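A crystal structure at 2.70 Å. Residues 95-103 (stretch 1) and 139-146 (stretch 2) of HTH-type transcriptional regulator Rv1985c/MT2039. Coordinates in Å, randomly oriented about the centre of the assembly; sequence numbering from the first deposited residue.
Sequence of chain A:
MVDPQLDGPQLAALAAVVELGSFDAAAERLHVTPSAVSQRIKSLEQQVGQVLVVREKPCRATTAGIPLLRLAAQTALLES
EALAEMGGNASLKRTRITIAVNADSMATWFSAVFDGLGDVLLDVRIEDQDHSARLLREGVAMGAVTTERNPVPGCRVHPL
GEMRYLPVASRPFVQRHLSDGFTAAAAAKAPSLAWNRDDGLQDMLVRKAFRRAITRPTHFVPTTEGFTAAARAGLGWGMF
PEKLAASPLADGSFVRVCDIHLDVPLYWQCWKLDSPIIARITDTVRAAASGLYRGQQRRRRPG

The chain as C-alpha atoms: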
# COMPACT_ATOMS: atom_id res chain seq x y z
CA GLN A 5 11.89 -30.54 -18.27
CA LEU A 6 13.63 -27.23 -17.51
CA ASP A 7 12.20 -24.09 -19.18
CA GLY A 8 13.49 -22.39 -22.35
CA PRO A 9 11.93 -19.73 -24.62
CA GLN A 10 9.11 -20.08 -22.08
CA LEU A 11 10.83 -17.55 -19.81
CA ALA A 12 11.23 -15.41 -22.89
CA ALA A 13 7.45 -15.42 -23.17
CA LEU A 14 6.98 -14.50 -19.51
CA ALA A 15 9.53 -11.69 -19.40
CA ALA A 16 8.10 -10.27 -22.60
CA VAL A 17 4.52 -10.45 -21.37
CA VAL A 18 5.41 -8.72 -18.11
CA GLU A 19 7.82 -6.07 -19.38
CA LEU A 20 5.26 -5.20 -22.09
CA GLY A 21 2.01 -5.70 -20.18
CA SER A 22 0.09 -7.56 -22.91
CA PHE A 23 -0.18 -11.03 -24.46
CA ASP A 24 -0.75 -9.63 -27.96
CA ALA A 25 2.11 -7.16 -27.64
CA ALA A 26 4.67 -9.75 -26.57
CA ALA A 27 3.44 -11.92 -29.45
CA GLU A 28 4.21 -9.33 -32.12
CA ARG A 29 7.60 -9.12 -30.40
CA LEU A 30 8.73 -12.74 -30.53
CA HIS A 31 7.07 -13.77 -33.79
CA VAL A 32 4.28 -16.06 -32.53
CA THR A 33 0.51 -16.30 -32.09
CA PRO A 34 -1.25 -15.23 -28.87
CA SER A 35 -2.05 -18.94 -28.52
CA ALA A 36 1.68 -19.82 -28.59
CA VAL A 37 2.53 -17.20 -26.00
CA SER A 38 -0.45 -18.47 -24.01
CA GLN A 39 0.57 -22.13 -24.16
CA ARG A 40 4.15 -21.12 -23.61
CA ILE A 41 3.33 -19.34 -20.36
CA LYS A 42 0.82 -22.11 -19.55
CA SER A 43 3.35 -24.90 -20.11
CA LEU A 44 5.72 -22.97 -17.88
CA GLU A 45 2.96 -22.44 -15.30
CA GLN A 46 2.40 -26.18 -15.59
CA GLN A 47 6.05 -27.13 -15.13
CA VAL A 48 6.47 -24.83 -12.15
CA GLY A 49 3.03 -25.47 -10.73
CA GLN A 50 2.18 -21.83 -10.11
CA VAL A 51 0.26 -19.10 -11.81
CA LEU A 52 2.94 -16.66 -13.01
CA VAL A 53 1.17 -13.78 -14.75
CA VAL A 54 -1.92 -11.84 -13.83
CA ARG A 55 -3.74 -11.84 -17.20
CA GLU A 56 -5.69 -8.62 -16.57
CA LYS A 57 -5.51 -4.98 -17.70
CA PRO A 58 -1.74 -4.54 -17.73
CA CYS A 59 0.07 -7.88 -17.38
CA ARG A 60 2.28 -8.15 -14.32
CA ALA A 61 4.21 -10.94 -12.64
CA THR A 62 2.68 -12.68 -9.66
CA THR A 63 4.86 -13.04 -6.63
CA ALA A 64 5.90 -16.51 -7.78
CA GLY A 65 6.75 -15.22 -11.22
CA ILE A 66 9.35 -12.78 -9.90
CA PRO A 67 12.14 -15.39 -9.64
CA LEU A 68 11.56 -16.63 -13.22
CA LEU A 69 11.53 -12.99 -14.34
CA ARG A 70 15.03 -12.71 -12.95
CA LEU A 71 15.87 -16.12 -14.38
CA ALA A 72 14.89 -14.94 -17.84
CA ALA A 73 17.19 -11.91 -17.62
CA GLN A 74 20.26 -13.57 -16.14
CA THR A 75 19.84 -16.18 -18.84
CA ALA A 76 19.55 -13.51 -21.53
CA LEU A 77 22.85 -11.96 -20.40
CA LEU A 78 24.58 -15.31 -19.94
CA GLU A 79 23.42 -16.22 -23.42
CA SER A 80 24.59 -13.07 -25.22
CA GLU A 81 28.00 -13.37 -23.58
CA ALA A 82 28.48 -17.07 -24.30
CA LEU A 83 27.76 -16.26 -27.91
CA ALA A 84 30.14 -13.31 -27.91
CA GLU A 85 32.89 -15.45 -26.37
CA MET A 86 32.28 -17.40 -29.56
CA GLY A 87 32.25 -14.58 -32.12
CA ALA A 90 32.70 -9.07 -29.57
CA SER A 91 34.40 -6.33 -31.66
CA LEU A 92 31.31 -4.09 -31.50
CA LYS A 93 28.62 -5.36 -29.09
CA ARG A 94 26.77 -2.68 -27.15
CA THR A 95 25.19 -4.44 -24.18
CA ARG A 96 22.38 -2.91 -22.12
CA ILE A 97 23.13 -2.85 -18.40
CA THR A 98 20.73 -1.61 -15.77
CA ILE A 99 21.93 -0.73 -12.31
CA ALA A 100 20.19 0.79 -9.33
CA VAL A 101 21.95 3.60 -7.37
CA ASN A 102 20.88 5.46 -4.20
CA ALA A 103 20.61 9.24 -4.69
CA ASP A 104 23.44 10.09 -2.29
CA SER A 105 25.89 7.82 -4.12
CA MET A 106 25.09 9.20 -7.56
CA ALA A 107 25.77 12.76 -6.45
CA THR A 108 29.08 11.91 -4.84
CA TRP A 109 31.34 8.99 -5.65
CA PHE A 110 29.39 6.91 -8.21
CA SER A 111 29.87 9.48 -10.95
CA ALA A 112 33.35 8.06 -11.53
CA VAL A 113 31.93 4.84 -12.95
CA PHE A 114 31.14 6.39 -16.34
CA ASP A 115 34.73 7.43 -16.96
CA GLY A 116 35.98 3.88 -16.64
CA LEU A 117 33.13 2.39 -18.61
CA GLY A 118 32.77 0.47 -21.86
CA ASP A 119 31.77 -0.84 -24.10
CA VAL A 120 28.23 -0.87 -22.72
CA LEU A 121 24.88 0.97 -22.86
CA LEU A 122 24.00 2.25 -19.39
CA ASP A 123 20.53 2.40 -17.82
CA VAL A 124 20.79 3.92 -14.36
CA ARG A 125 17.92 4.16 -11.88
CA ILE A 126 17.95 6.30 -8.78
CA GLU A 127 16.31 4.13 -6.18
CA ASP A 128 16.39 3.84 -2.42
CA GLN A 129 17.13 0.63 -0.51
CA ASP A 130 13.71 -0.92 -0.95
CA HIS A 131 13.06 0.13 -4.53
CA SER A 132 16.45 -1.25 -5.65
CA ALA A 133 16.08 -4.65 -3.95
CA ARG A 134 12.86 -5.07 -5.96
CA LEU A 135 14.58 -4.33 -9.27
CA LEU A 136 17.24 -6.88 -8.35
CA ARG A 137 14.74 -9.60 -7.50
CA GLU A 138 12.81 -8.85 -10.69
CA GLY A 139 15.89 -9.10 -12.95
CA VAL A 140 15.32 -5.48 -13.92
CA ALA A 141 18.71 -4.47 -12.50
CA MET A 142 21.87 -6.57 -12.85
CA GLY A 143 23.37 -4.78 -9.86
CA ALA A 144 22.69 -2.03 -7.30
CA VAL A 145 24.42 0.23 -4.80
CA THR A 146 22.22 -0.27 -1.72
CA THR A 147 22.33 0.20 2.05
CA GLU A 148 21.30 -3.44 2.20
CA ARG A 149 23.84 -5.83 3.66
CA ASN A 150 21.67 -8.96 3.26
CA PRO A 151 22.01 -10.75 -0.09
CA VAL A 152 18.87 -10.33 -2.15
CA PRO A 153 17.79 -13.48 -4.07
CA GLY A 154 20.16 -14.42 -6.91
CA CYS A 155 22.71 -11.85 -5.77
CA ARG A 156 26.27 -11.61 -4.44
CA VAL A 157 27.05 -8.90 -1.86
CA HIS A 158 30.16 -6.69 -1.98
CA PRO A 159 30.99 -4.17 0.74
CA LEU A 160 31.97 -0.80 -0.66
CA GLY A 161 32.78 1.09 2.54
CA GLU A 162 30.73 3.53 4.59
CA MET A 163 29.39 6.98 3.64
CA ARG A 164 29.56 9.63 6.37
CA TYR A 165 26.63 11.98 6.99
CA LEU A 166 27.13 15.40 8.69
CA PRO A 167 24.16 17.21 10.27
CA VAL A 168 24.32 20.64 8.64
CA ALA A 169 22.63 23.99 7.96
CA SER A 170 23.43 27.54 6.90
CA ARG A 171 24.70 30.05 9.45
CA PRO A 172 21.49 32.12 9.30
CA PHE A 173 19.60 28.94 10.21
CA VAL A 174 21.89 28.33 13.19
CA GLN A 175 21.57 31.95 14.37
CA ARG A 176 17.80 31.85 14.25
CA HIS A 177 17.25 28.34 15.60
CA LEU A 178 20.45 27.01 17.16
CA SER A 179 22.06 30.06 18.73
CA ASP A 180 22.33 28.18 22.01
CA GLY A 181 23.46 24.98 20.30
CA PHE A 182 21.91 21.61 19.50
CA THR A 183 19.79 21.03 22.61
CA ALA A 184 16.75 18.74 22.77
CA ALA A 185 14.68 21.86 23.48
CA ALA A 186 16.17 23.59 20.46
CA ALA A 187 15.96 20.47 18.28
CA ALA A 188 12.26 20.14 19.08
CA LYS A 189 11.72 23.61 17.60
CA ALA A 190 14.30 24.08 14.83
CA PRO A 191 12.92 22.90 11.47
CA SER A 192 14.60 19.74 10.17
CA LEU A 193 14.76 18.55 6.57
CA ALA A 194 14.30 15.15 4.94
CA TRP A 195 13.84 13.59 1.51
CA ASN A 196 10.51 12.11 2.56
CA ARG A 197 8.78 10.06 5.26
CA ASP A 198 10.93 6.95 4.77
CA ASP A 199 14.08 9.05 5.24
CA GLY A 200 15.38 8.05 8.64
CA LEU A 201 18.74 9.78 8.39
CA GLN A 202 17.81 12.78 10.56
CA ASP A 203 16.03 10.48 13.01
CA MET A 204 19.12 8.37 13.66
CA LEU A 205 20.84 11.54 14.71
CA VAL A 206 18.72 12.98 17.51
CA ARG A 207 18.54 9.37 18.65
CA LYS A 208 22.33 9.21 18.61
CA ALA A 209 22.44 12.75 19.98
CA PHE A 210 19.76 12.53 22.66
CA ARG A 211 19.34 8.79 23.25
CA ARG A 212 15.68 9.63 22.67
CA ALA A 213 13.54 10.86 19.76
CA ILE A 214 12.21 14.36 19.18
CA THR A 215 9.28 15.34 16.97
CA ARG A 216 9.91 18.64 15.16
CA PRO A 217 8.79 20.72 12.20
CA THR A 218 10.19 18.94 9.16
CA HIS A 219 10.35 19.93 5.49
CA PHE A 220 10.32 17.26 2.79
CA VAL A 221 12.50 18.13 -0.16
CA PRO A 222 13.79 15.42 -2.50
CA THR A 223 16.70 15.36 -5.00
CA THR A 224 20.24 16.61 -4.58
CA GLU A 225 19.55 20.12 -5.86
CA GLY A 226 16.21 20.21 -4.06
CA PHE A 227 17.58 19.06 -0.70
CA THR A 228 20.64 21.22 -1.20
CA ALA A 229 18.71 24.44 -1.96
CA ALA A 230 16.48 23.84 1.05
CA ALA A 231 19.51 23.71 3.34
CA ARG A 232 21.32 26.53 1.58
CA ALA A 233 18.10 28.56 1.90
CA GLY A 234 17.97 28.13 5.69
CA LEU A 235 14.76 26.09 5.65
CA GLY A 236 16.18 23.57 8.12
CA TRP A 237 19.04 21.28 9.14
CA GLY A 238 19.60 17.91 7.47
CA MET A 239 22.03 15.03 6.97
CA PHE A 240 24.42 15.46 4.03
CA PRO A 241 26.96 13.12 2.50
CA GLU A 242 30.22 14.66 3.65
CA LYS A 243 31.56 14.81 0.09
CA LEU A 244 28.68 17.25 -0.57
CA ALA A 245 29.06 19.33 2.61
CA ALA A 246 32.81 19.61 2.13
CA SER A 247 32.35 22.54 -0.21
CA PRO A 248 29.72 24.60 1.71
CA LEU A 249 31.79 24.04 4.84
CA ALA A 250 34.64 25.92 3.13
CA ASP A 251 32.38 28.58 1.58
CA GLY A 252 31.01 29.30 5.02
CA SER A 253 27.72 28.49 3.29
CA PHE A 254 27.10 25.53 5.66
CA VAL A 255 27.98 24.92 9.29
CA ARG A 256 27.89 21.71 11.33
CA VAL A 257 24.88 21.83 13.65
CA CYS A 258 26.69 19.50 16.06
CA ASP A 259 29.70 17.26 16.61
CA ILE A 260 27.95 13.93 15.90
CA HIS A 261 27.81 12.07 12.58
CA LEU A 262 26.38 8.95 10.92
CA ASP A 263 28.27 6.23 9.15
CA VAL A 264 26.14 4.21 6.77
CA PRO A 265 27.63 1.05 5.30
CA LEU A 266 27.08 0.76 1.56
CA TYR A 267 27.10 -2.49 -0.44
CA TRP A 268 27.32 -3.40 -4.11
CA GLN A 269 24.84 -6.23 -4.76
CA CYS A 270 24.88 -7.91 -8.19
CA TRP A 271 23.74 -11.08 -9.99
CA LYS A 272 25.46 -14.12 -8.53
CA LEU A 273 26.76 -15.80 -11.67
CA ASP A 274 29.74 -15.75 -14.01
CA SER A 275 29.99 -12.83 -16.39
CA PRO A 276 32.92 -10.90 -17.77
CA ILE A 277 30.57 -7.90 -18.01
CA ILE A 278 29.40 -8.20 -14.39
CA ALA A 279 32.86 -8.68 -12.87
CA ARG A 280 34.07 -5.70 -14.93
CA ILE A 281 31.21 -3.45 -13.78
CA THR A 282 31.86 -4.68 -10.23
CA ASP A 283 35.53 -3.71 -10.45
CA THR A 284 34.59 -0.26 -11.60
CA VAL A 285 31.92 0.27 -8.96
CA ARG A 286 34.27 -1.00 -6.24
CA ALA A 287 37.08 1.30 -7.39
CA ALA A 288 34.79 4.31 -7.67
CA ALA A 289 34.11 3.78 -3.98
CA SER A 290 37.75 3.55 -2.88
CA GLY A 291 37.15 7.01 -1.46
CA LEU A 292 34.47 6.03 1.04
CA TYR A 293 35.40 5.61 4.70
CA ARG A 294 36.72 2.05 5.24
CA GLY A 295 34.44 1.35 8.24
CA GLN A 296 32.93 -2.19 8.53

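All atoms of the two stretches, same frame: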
# COMPACT_ATOMS: atom_id res chain seq x y z
N THR A 95 26.10 -3.75 -25.09
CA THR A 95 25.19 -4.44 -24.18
C THR A 95 24.47 -3.48 -23.22
O THR A 95 25.07 -2.56 -22.68
CB THR A 95 25.92 -5.52 -23.36
OG1 THR A 95 26.70 -6.35 -24.23
CG2 THR A 95 24.92 -6.38 -22.59
N ARG A 96 23.17 -3.72 -23.03
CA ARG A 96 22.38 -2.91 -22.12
C ARG A 96 22.55 -3.40 -20.69
O ARG A 96 22.28 -4.56 -20.40
CB ARG A 96 20.90 -2.98 -22.49
CG ARG A 96 19.98 -2.36 -21.45
CD ARG A 96 20.14 -0.85 -21.41
NE ARG A 96 19.69 -0.23 -22.65
CZ ARG A 96 19.94 1.02 -22.99
NH1 ARG A 96 20.63 1.80 -22.17
NH2 ARG A 96 19.50 1.50 -24.15
N ILE A 97 23.01 -2.51 -19.81
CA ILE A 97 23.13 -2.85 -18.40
C ILE A 97 22.35 -1.88 -17.53
O ILE A 97 22.48 -0.66 -17.66
CB ILE A 97 24.60 -2.93 -17.94
CG1 ILE A 97 25.19 -4.28 -18.34
CG2 ILE A 97 24.71 -2.79 -16.44
CD1 ILE A 97 24.50 -5.45 -17.67
N THR A 98 21.52 -2.43 -16.66
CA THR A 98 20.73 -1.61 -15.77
C THR A 98 21.21 -1.78 -14.34
O THR A 98 21.30 -2.90 -13.82
CB THR A 98 19.24 -1.95 -15.85
OG1 THR A 98 18.75 -1.70 -17.17
CG2 THR A 98 18.46 -1.10 -14.85
N ILE A 99 21.53 -0.67 -13.70
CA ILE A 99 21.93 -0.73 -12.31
C ILE A 99 21.23 0.30 -11.47
O ILE A 99 21.05 1.44 -11.88
CB ILE A 99 23.48 -0.68 -12.15
CG1 ILE A 99 24.05 0.65 -12.58
CG2 ILE A 99 24.14 -1.77 -12.99
CD1 ILE A 99 25.39 0.47 -13.26
N ALA A 100 20.79 -0.12 -10.29
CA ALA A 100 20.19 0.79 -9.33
C ALA A 100 21.28 1.54 -8.53
O ALA A 100 22.35 0.99 -8.26
CB ALA A 100 19.28 0.01 -8.40
N VAL A 101 21.02 2.80 -8.18
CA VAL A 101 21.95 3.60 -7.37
C VAL A 101 21.21 4.58 -6.45
O VAL A 101 20.45 5.41 -6.93
CB VAL A 101 22.90 4.42 -8.26
CG1 VAL A 101 23.85 5.22 -7.41
CG2 VAL A 101 23.67 3.52 -9.20
N ASN A 102 21.46 4.50 -5.14
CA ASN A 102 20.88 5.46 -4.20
C ASN A 102 21.34 6.89 -4.48
O ASN A 102 22.50 7.12 -4.84
CB ASN A 102 21.19 5.08 -2.75
CG ASN A 102 22.68 5.17 -2.42
OD1 ASN A 102 23.07 5.66 -1.36
ND2 ASN A 102 23.51 4.68 -3.32
N ALA A 103 20.41 7.84 -4.31
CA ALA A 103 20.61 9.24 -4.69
C ALA A 103 21.93 9.82 -4.20
O ALA A 103 22.65 10.46 -4.95
CB ALA A 103 19.45 10.09 -4.18
N GLY A 139 14.98 -9.02 -11.82
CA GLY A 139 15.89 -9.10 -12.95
C GLY A 139 16.02 -7.80 -13.70
O GLY A 139 16.79 -7.70 -14.66
N VAL A 140 15.28 -6.79 -13.27
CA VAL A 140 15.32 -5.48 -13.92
C VAL A 140 16.71 -4.87 -13.84
O VAL A 140 17.21 -4.34 -14.83
CB VAL A 140 14.28 -4.50 -13.32
CG1 VAL A 140 14.66 -3.05 -13.60
CG2 VAL A 140 12.90 -4.81 -13.86
N ALA A 141 17.34 -4.96 -12.67
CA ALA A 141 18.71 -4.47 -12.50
C ALA A 141 19.68 -5.63 -12.34
O ALA A 141 19.37 -6.60 -11.64
CB ALA A 141 18.79 -3.56 -11.30
N MET A 142 20.84 -5.54 -12.98
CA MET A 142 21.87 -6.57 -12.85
C MET A 142 22.89 -6.21 -11.78
O MET A 142 23.96 -6.81 -11.69
CB MET A 142 22.55 -6.90 -14.20
CG MET A 142 22.45 -5.84 -15.30
SD MET A 142 21.23 -6.13 -16.63
CE MET A 142 19.73 -5.60 -15.85
N GLY A 143 22.53 -5.22 -10.95
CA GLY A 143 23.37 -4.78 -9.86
C GLY A 143 22.89 -3.47 -9.27
O GLY A 143 22.28 -2.67 -9.98
N ALA A 144 23.16 -3.25 -7.98
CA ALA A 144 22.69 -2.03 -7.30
C ALA A 144 23.55 -1.61 -6.11
O ALA A 144 23.92 -2.43 -5.27
CB ALA A 144 21.24 -2.21 -6.85
N VAL A 145 23.86 -0.32 -6.03
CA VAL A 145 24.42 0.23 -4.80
C VAL A 145 23.25 0.41 -3.81
O VAL A 145 22.30 1.11 -4.10
CB VAL A 145 25.13 1.57 -5.06
CG1 VAL A 145 25.61 2.18 -3.76
CG2 VAL A 145 26.29 1.37 -6.02
N THR A 146 23.33 -0.26 -2.67
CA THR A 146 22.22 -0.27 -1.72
C THR A 146 22.75 -0.24 -0.29
O THR A 146 23.90 -0.57 -0.05
CB THR A 146 21.37 -1.55 -1.88
OG1 THR A 146 20.38 -1.61 -0.84
CG2 THR A 146 22.25 -2.78 -1.81

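How do the two backbones lie against each other? The strand through Ile97 to Ala100 and the short strand 143-146 run parallel, their axes 11° apart and 4.5 Å at closest approach. Ala100 pairs with Ala144, with CA atoms 4.3 Å apart.

Which bonds hold this register? Three backbone hydrogen bonds alternate between the stretches: Met142 N donates to Thr98 O (2.8 Å), Ala100 N to Gly143 O (3.0 Å), and Val145 N to Ala100 O (3.0 Å). Ala100 thus uses both its amide and its carbonyl, reaching the residues before and after Ala144, as parallel pairing requires. The carbonyls also receive CA-H...O contacts, including Ile99 CA to Gly143 O at 3.1 Å.

What do the small residues contribute? Ala100 CB and Ala144 CB lie on the same face of the sheet, only 3.3 Å apart, a tight apolar contact between methyl groups.

Where do larger side chains meet? Met142 starts sideways, but its end comes nearer to stretch 1: its CG lies 3.2 Å from Ile97 CD1, a very close apolar contact, and its CE is 3.7 Å from Thr98 CB. At the other end, Asn102, the N-cap residue of the following helix, brings its ND2 within 3.3 Å of Val145 CG1; this is packing against a methyl group, which offers the amide no acceptor.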